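Local atomic coordinates of hypothetical protein VC1899 (Vibrio cholerae, PDB entry 1XMX), a protein that is of unknown function but probably binds nucleic acid and carries a Card1-like endonuclease domain of the PDDEXK clan. Residues A[3-17]-A[82-96]. Numbering follows the deposited sequence.
Sequences MAIHVGIIDQDPVRL and LKARGEEVKFNASCG
Met3 and Cys95 grip the two ends of this contact, Met3 against Arg85 and Gly86, Cys95 against Ile9 and Leu17; between these ends strands 4-9 and 88-92 run side by side as the central parallel pair of a Rossmann-like alpha/beta domain. Strand 30-35 flanks the first and strand 115-118 the second. Helix 68-85 leads into strand 88-92 through a Schellman motif at Gly86. The Met3 chain, bent at chi2 and chi3 (-40° and -72°), brings CE 3.5 Å from Arg85 O at that helix end, and its CB lies 3.8 Å from Gly86 O. Backbone bonds alternate from Glu88 N to Met3 O as far as Asn92 N to Val7 O, the latter nearly in line with the carbonyl. Val7 sets CG2 against Val89 CG1 at 3.9 Å on the buried face shared with Ile5 and Phe91. The Phe91 ring turns its edge to the strand, with CD1 3.4 Å from Val7 O and Ile9 CG1 lying in its plane.

Past the strand ends the loops interlock. Cys95 fits between the turn after strand 4-9 and the start of helix 15-22: CB lies 3.3 Å from Ile9 O, while SG, anti to its own carbonyl carbon (chi1 -60°), rests 3.7 Å from Leu17 CG. The next residue, Gly96, gives its N-H to Asp11 OD2 from well above the carboxylate plane. Arg16 lays one guanidinium face over Ser94 CB, and its NH1 bonds to Val118 O.

On the opposite sheet face from Val7, Asn92 has its amide fixed at both ends. OD1 accepts from Ser94 N, closing an Asx turn, and from Ser94 OG. A water links ND2 to His6 ND1 and Leu17 O; the other ND2 bond runs 2.9 Å to Arg16 O, almost in the amide plane.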
loop_
_atom_site.group_PDB
_atom_site.type_symbol
_atom_site.label_atom_id
_atom_site.label_comp_id
_atom_site.label_asym_id
_atom_site.label_seq_id
_atom_site.Cartn_x
_atom_site.Cartn_y
_atom_site.Cartn_z
ATOM N N MET A 3 29.211 3.120 -17.313
ATOM C CA MET A 3 28.608 3.113 -18.629
ATOM C C MET A 3 27.285 2.337 -18.640
ATOM O O MET A 3 26.577 2.313 -19.663
ATOM C CB MET A 3 29.597 2.601 -19.697
ATOM C CG MET A 3 30.937 3.431 -19.769
ATOM S SD MET A 3 30.692 5.240 -19.587
ATOM C CE MET A 3 29.942 5.541 -21.197
ATOM N N ALA A 4 26.930 1.698 -17.523
ATOM C CA ALA A 4 25.714 0.883 -17.562
ATOM C C ALA A 4 24.488 1.760 -17.334
ATOM O O ALA A 4 24.335 2.387 -16.258
ATOM C CB ALA A 4 25.766 -0.290 -16.515
ATOM N N ILE A 5 23.570 1.767 -18.282
ATOM C CA ILE A 5 22.328 2.519 -18.036
ATOM C C ILE A 5 21.075 1.791 -18.469
ATOM O O ILE A 5 21.142 0.905 -19.328
ATOM C CB ILE A 5 22.406 3.953 -18.623
ATOM C CG1 ILE A 5 21.978 4.035 -20.049
ATOM C CG2 ILE A 5 23.806 4.454 -18.652
ATOM C CD1 ILE A 5 21.882 5.543 -20.463
ATOM N N HIS A 6 19.935 2.133 -17.860
ATOM C CA HIS A 6 18.623 1.665 -18.323
ATOM C C HIS A 6 17.919 2.701 -19.218
ATOM O O HIS A 6 18.150 3.888 -19.068
ATOM C CB HIS A 6 17.718 1.367 -17.096
ATOM C CG HIS A 6 18.118 0.125 -16.367
ATOM N ND1 HIS A 6 17.325 -0.481 -15.423
ATOM C CD2 HIS A 6 19.223 -0.657 -16.487
ATOM C CE1 HIS A 6 17.926 -1.562 -14.960
ATOM N NE2 HIS A 6 19.072 -1.697 -15.596
ATOM N N VAL A 7 17.044 2.250 -20.126
ATOM C CA VAL A 7 16.121 3.144 -20.777
ATOM C C VAL A 7 14.721 2.590 -20.535
ATOM O O VAL A 7 14.532 1.393 -20.592
ATOM C CB VAL A 7 16.414 3.293 -22.276
ATOM C CG1 VAL A 7 15.328 4.209 -22.930
ATOM C CG2 VAL A 7 17.826 3.911 -22.461
ATOM N N GLY A 8 13.754 3.457 -20.213
ATOM C CA GLY A 8 12.391 2.991 -19.938
ATOM C C GLY A 8 11.402 3.941 -20.529
ATOM O O GLY A 8 11.762 5.080 -20.821
ATOM N N ILE A 9 10.176 3.475 -20.774
ATOM C CA ILE A 9 9.159 4.322 -21.410
ATOM C C ILE A 9 8.133 4.661 -20.326
ATOM O O ILE A 9 7.528 3.774 -19.743
ATOM C CB ILE A 9 8.421 3.650 -22.600
ATOM C CG1 ILE A 9 9.384 3.023 -23.648
ATOM C CG2 ILE A 9 7.520 4.681 -23.316
ATOM C CD1 ILE A 9 10.241 3.939 -24.202
ATOM N N ILE A 10 8.001 5.942 -20.004
ATOM C CA ILE A 10 7.041 6.346 -18.990
ATOM C C ILE A 10 5.609 5.997 -19.404
ATOM O O ILE A 10 5.205 6.157 -20.573
ATOM C CB ILE A 10 7.150 7.871 -18.652
ATOM C CG1 ILE A 10 8.370 8.157 -17.745
ATOM C CG2 ILE A 10 5.849 8.380 -17.904
ATOM C CD1 ILE A 10 8.730 9.612 -17.695
ATOM N N ASP A 11 4.838 5.518 -18.434
ATOM C CA ASP A 11 3.396 5.481 -18.588
ATOM C C ASP A 11 2.713 5.867 -17.271
ATOM O O ASP A 11 3.380 6.387 -16.398
ATOM C CB ASP A 11 2.892 4.164 -19.218
ATOM C CG ASP A 11 3.017 2.953 -18.299
ATOM O OD1 ASP A 11 3.279 3.123 -17.088
ATOM O OD2 ASP A 11 2.845 1.820 -18.809
ATOM N N GLN A 12 1.395 5.658 -17.155
ATOM C CA GLN A 12 0.668 6.052 -15.965
ATOM C C GLN A 12 0.881 5.071 -14.819
ATOM O O GLN A 12 0.619 5.386 -13.693
ATOM C CB GLN A 12 -0.815 6.225 -16.259
ATOM C CG GLN A 12 -1.091 7.067 -17.512
ATOM C CD GLN A 12 -0.608 8.546 -17.454
ATOM O OE1 GLN A 12 -1.138 9.345 -16.659
ATOM N NE2 GLN A 12 0.372 8.923 -18.344
ATOM N N ASP A 13 1.401 3.888 -15.092
ATOM C CA ASP A 13 1.841 3.037 -13.979
ATOM C C ASP A 13 3.295 2.566 -14.137
ATOM O O ASP A 13 3.516 1.468 -14.598
ATOM C CB ASP A 13 0.862 1.853 -13.860
ATOM C CG ASP A 13 1.187 0.948 -12.754
ATOM O OD1 ASP A 13 2.294 0.997 -12.154
ATOM O OD2 ASP A 13 0.338 0.141 -12.463
ATOM N N PRO A 14 4.287 3.419 -13.809
ATOM C CA PRO A 14 5.680 3.141 -14.128
ATOM C C PRO A 14 6.510 2.541 -13.017
ATOM O O PRO A 14 7.720 2.640 -13.058
ATOM C CB PRO A 14 6.223 4.524 -14.428
ATOM C CG PRO A 14 5.424 5.436 -13.506
ATOM C CD PRO A 14 4.146 4.745 -13.184
ATOM N N VAL A 15 5.891 1.889 -12.054
ATOM C CA VAL A 15 6.635 1.303 -10.955
ATOM C C VAL A 15 7.717 0.294 -11.364
ATOM O O VAL A 15 8.736 0.184 -10.727
ATOM C CB VAL A 15 5.669 0.567 -10.007
ATOM C CG1 VAL A 15 6.456 -0.164 -8.908
ATOM C CG2 VAL A 15 4.716 1.573 -9.365
ATOM N N ARG A 16 7.462 -0.464 -12.408
ATOM C CA ARG A 16 8.377 -1.508 -12.829
ATOM C C ARG A 16 9.599 -0.921 -13.576
ATOM O O ARG A 16 10.504 -1.660 -13.916
ATOM C CB ARG A 16 7.629 -2.559 -13.685
ATOM C CG ARG A 16 6.763 -3.505 -12.851
ATOM C CD ARG A 16 5.933 -4.321 -13.803
ATOM N NE ARG A 16 5.002 -3.462 -14.544
ATOM C CZ ARG A 16 4.626 -3.685 -15.788
ATOM N NH1 ARG A 16 5.099 -4.742 -16.438
ATOM N NH2 ARG A 16 3.807 -2.836 -16.384
ATOM N N LEU A 17 9.629 0.391 -13.797
ATOM C CA LEU A 17 10.861 1.097 -14.264
ATOM C C LEU A 17 11.764 1.487 -13.112
ATOM O O LEU A 17 12.951 1.726 -13.305
ATOM C CB LEU A 17 10.504 2.354 -15.041
ATOM C CG LEU A 17 9.657 2.169 -16.286
ATOM C CD1 LEU A 17 9.416 3.526 -16.994
ATOM C CD2 LEU A 17 10.299 1.130 -17.247
ATOM N N LEU A 82 23.974 7.295 -27.781
ATOM C CA LEU A 82 24.349 6.400 -26.706
ATOM C C LEU A 82 25.404 5.451 -27.231
ATOM O O LEU A 82 26.377 5.190 -26.564
ATOM C CB LEU A 82 23.155 5.574 -26.222
ATOM C CG LEU A 82 22.062 6.380 -25.529
ATOM C CD1 LEU A 82 20.904 5.447 -25.127
ATOM C CD2 LEU A 82 22.677 7.206 -24.337
ATOM N N LYS A 83 25.187 4.921 -28.427
ATOM C CA LYS A 83 26.149 4.046 -29.037
ATOM C C LYS A 83 27.513 4.742 -29.179
ATOM O O LYS A 83 28.549 4.116 -28.909
ATOM C CB LYS A 83 25.669 3.556 -30.402
ATOM C CG LYS A 83 26.652 2.617 -31.058
ATOM C CD LYS A 83 26.729 1.305 -30.248
ATOM C CE LYS A 83 27.747 0.315 -30.873
ATOM N NZ LYS A 83 27.460 0.169 -32.354
ATOM N N ALA A 84 27.513 6.026 -29.566
ATOM C CA ALA A 84 28.798 6.732 -29.830
ATOM C C ALA A 84 29.610 6.869 -28.554
ATOM O O ALA A 84 30.819 6.891 -28.588
ATOM C CB ALA A 84 28.570 8.115 -30.497
ATOM N N ARG A 85 28.929 6.916 -27.416
ATOM C CA ARG A 85 29.614 6.996 -26.128
ATOM C C ARG A 85 30.062 5.660 -25.541
ATOM O O ARG A 85 30.789 5.642 -24.579
ATOM C CB ARG A 85 28.688 7.613 -25.113
ATOM C CG ARG A 85 28.371 9.044 -25.372
ATOM C CD ARG A 85 27.765 9.598 -24.078
ATOM N NE ARG A 85 26.760 10.608 -24.342
ATOM C CZ ARG A 85 25.512 10.579 -23.891
ATOM N NH1 ARG A 85 25.075 9.585 -23.107
ATOM N NH2 ARG A 85 24.699 11.583 -24.225
ATOM N N GLY A 86 29.617 4.543 -26.087
ATOM C CA GLY A 86 29.916 3.245 -25.496
ATOM C C GLY A 86 28.986 2.971 -24.317
ATOM O O GLY A 86 29.323 2.199 -23.423
ATOM N N GLU A 87 27.828 3.621 -24.284
ATOM C CA GLU A 87 26.869 3.353 -23.217
ATOM C C GLU A 87 26.438 1.869 -23.258
ATOM O O GLU A 87 26.134 1.314 -24.307
ATOM C CB GLU A 87 25.611 4.231 -23.355
ATOM C CG GLU A 87 25.748 5.741 -23.035
ATOM C CD GLU A 87 26.400 5.990 -21.695
ATOM O OE1 GLU A 87 26.045 5.282 -20.720
ATOM O OE2 GLU A 87 27.301 6.864 -21.624
ATOM N N GLU A 88 26.398 1.218 -22.114
ATOM C CA GLU A 88 25.932 -0.153 -22.102
ATOM C C GLU A 88 24.444 -0.205 -21.759
ATOM O O GLU A 88 24.062 -0.339 -20.581
ATOM C CB GLU A 88 26.844 -0.985 -21.200
ATOM C CG GLU A 88 28.282 -1.017 -21.808
ATOM C CD GLU A 88 29.347 -1.313 -20.787
ATOM O OE1 GLU A 88 28.955 -1.533 -19.618
ATOM O OE2 GLU A 88 30.570 -1.317 -21.131
ATOM N N VAL A 89 23.623 -0.026 -22.803
ATOM C CA VAL A 89 22.200 0.154 -22.664
ATOM C C VAL A 89 21.451 -1.141 -22.361
ATOM O O VAL A 89 21.736 -2.196 -22.924
ATOM C CB VAL A 89 21.570 0.850 -23.894
ATOM C CG1 VAL A 89 20.048 1.006 -23.730
ATOM C CG2 VAL A 89 22.205 2.205 -24.059
ATOM N N LYS A 90 20.500 -1.042 -21.447
ATOM C CA LYS A 90 19.553 -2.109 -21.231
ATOM C C LYS A 90 18.175 -1.484 -21.292
ATOM O O LYS A 90 17.885 -0.469 -20.620
ATOM C CB LYS A 90 19.767 -2.812 -19.874
ATOM C CG LYS A 90 21.043 -3.575 -19.778
ATOM C CD LYS A 90 20.889 -4.677 -18.715
ATOM C CE LYS A 90 22.232 -4.990 -18.080
ATOM N NZ LYS A 90 22.419 -6.284 -17.270
ATOM N N PHE A 91 17.329 -2.101 -22.093
ATOM C CA PHE A 91 16.025 -1.553 -22.355
ATOM C C PHE A 91 15.028 -2.311 -21.444
ATOM O O PHE A 91 14.862 -3.542 -21.534
ATOM C CB PHE A 91 15.653 -1.662 -23.839
ATOM C CG PHE A 91 14.212 -1.185 -24.164
ATOM C CD1 PHE A 91 13.657 -0.053 -23.537
ATOM C CD2 PHE A 91 13.445 -1.859 -25.122
ATOM C CE1 PHE A 91 12.328 0.370 -23.859
ATOM C CE2 PHE A 91 12.173 -1.455 -25.446
ATOM C CZ PHE A 91 11.601 -0.322 -24.825
ATOM N N ASN A 92 14.438 -1.553 -20.545
ATOM C CA ASN A 92 13.363 -2.030 -19.723
ATOM C C ASN A 92 12.035 -1.775 -20.477
ATOM O O ASN A 92 11.572 -0.635 -20.588
ATOM C CB ASN A 92 13.351 -1.281 -18.400
ATOM C CG ASN A 92 12.246 -1.787 -17.436
ATOM O OD1 ASN A 92 11.218 -2.370 -17.881
ATOM N ND2 ASN A 92 12.431 -1.532 -16.123
ATOM N N ALA A 93 11.482 -2.837 -21.024
ATOM C CA ALA A 93 10.279 -2.793 -21.813
ATOM C C ALA A 93 9.033 -3.088 -20.975
ATOM O O ALA A 93 8.017 -3.515 -21.530
ATOM C CB ALA A 93 10.386 -3.865 -22.941
ATOM N N SER A 94 9.105 -2.886 -19.665
ATOM C CA SER A 94 7.979 -3.188 -18.776
ATOM C C SER A 94 6.757 -2.237 -18.978
ATOM O O SER A 94 5.602 -2.613 -18.686
ATOM C CB SER A 94 8.427 -3.114 -17.298
ATOM O OG SER A 94 9.476 -4.033 -17.038
ATOM N N CYS A 95 7.017 -1.010 -19.407
ATOM C CA CYS A 95 5.999 0.011 -19.371
ATOM C C CYS A 95 5.883 0.720 -20.721
ATOM O O CYS A 95 6.775 0.637 -21.555
ATOM C CB CYS A 95 6.338 1.046 -18.293
ATOM S SG CYS A 95 6.436 0.346 -16.638
ATOM N N GLY A 96 4.781 1.421 -20.919
ATOM C CA GLY A 96 4.628 2.323 -22.057
ATOM C C GLY A 96 3.529 1.867 -22.990
ATOM O O GLY A 96 3.291 0.651 -23.182
HETATM O O HOH W 1 14.322 -0.094 -14.778
HETATM O O HOH W 2 9.448 0.866 -20.624
#